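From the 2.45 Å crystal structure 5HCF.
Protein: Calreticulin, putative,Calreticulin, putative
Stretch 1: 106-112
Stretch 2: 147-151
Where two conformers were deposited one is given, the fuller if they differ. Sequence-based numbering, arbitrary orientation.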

# COMPACT_ATOMS: atom_id res chain seq x y z
N TRP A 106 5.49 -6.12 8.01
CA TRP A 106 4.23 -6.47 8.66
C TRP A 106 3.10 -6.41 7.65
O TRP A 106 2.20 -7.25 7.66
CB TRP A 106 3.92 -5.53 9.83
CG TRP A 106 2.54 -5.76 10.41
CD1 TRP A 106 2.11 -6.86 11.09
CD2 TRP A 106 1.43 -4.85 10.36
NE1 TRP A 106 0.79 -6.70 11.46
CE2 TRP A 106 0.35 -5.48 11.03
CE3 TRP A 106 1.24 -3.58 9.82
CZ2 TRP A 106 -0.90 -4.87 11.17
CZ3 TRP A 106 -0.01 -2.97 9.96
CH2 TRP A 106 -1.06 -3.62 10.63
N LEU A 107 3.14 -5.39 6.79
CA LEU A 107 2.10 -5.21 5.78
C LEU A 107 2.67 -4.92 4.39
O LEU A 107 3.59 -4.12 4.23
CB LEU A 107 1.17 -4.06 6.20
CG LEU A 107 0.02 -3.69 5.25
CD1 LEU A 107 -1.09 -4.73 5.26
CD2 LEU A 107 -0.54 -2.30 5.58
N MET A 108 2.12 -5.62 3.40
CA MET A 108 2.37 -5.30 2.00
C MET A 108 1.04 -4.94 1.36
O MET A 108 0.14 -5.78 1.28
CB MET A 108 3.04 -6.46 1.27
CG MET A 108 3.21 -6.24 -0.22
SD MET A 108 4.27 -7.48 -0.99
CE MET A 108 3.42 -7.73 -2.55
N PHE A 109 0.92 -3.70 0.90
CA PHE A 109 -0.38 -3.16 0.52
C PHE A 109 -0.31 -2.30 -0.74
O PHE A 109 0.47 -1.35 -0.82
CB PHE A 109 -0.93 -2.34 1.70
CG PHE A 109 -2.22 -1.62 1.41
CD1 PHE A 109 -3.32 -2.30 0.92
CD2 PHE A 109 -2.32 -0.25 1.64
CE1 PHE A 109 -4.49 -1.63 0.65
CE2 PHE A 109 -3.49 0.42 1.38
CZ PHE A 109 -4.58 -0.26 0.89
N GLY A 110 -1.13 -2.65 -1.74
CA GLY A 110 -1.23 -1.84 -2.95
C GLY A 110 -1.47 -2.65 -4.21
O GLY A 110 -1.49 -3.89 -4.17
N PRO A 111 -1.66 -1.96 -5.35
CA PRO A 111 -1.95 -2.61 -6.63
C PRO A 111 -0.76 -3.35 -7.22
O PRO A 111 0.38 -2.92 -7.04
CB PRO A 111 -2.35 -1.43 -7.52
CG PRO A 111 -1.61 -0.27 -6.95
CD PRO A 111 -1.64 -0.49 -5.46
N ASP A 112 -1.03 -4.45 -7.92
CA ASP A 112 0.02 -5.22 -8.58
C ASP A 112 -0.56 -5.86 -9.83
O ASP A 112 -1.64 -6.42 -9.80
CB ASP A 112 0.60 -6.28 -7.64
CG ASP A 112 1.83 -6.97 -8.21
OD1 ASP A 112 2.41 -6.45 -9.20
OD2 ASP A 112 2.23 -8.02 -7.68
N VAL A 147 -6.28 5.84 -5.31
CA VAL A 147 -5.89 5.85 -3.90
C VAL A 147 -6.28 4.55 -3.21
O VAL A 147 -7.38 4.04 -3.38
CB VAL A 147 -6.55 7.03 -3.15
CG1 VAL A 147 -6.02 7.13 -1.72
CG2 VAL A 147 -6.34 8.33 -3.91
N TYR A 148 -5.36 4.01 -2.41
CA TYR A 148 -5.61 2.76 -1.70
C TYR A 148 -5.50 2.99 -0.20
O TYR A 148 -4.46 3.39 0.31
CB TYR A 148 -4.63 1.68 -2.16
CG TYR A 148 -4.65 1.49 -3.67
CD1 TYR A 148 -3.91 2.32 -4.50
CD2 TYR A 148 -5.43 0.50 -4.25
CE1 TYR A 148 -3.94 2.15 -5.87
CE2 TYR A 148 -5.46 0.32 -5.62
CZ TYR A 148 -4.71 1.15 -6.42
OH TYR A 148 -4.74 0.99 -7.79
N THR A 149 -6.61 2.75 0.49
CA THR A 149 -6.70 3.04 1.92
C THR A 149 -7.14 1.80 2.68
O THR A 149 -8.07 1.10 2.28
CB THR A 149 -7.70 4.18 2.20
OG1 THR A 149 -7.36 5.33 1.42
CG2 THR A 149 -7.67 4.55 3.67
N LEU A 150 -6.46 1.53 3.79
CA LEU A 150 -6.76 0.36 4.61
C LEU A 150 -7.01 0.75 6.06
O LEU A 150 -6.20 1.44 6.68
CB LEU A 150 -5.62 -0.66 4.56
CG LEU A 150 -5.85 -1.92 5.38
CD1 LEU A 150 -7.13 -2.61 4.93
CD2 LEU A 150 -4.68 -2.87 5.31
N HIS A 151 -8.14 0.30 6.58
CA HIS A 151 -8.45 0.47 7.99
C HIS A 151 -8.38 -0.87 8.70
O HIS A 151 -9.17 -1.77 8.40
CB HIS A 151 -9.84 1.10 8.18
CG HIS A 151 -10.22 1.29 9.61
ND1 HIS A 151 -11.54 1.40 10.02
CD2 HIS A 151 -9.48 1.37 10.74
CE1 HIS A 151 -11.59 1.55 11.33
NE2 HIS A 151 -10.35 1.54 11.79

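The two stretches pack through side chains of both, with the Phe109 ring also touching the facing main chain. No hydrogen bond crosses between them: the axes of the strand through Leu107 and Phe109 and the strand through Tyr148 and Leu150 come no closer than 9.9 Å, too far for backbone pairing, and run in roughly antiparallel directions at 146°. The contact, mostly apolar, buries 326 Å², both sides summed.

Phe109 covers the most. Its CA-to-CB bond points toward the other stretch, and with chi1 at 175° (t) the ring reaches across to the facing backbone. Leu150 lies over one face: CB of Leu150 is 4.1 Å from the centroid of the Phe109 ring and 20° off its normal, a CH-pi contact. At the ring edge, CE2 of Phe109 comes within 3.3 Å of the carbonyl O of Tyr148. CZ of Phe109 also lies 3.6 Å from CB of Tyr148. A flat, wide ring suits this place, because it offers a face to an aliphatic group and a thin edge to the main chain.

Tyr148 answers with its own ring, turned by chi1 of -54° (m) so that Pro111 sits over one face. CD of Pro111 is 3.6 Å from the centroid of the Tyr148 ring and only 13° off its normal, and CG of Pro111 approaches CZ of Tyr148 to 3.5 Å. The methylene groups of proline's compact ring pack well on an aromatic face. Between Phe109 and Pro111 the chain turns a corner at Gly110, whose phi/psi of 146/176 would jam a CB against the preceding carbonyl O.

Leu150 also extends the contact to Leu107, CD2 of Leu150 lying 4.0 Å from CD1 of Leu107. Both leucines are buried, and their branched aliphatic side chains meet methyl to methyl with no polar group left unpaired. Alternation along the strand explains the pattern: the CA-to-CB bonds of Tyr148 and Leu150 point toward the other stretch, that of the intervening Thr149 away, and Thr149 OG1 is hydrogen-bonded elsewhere in the structure.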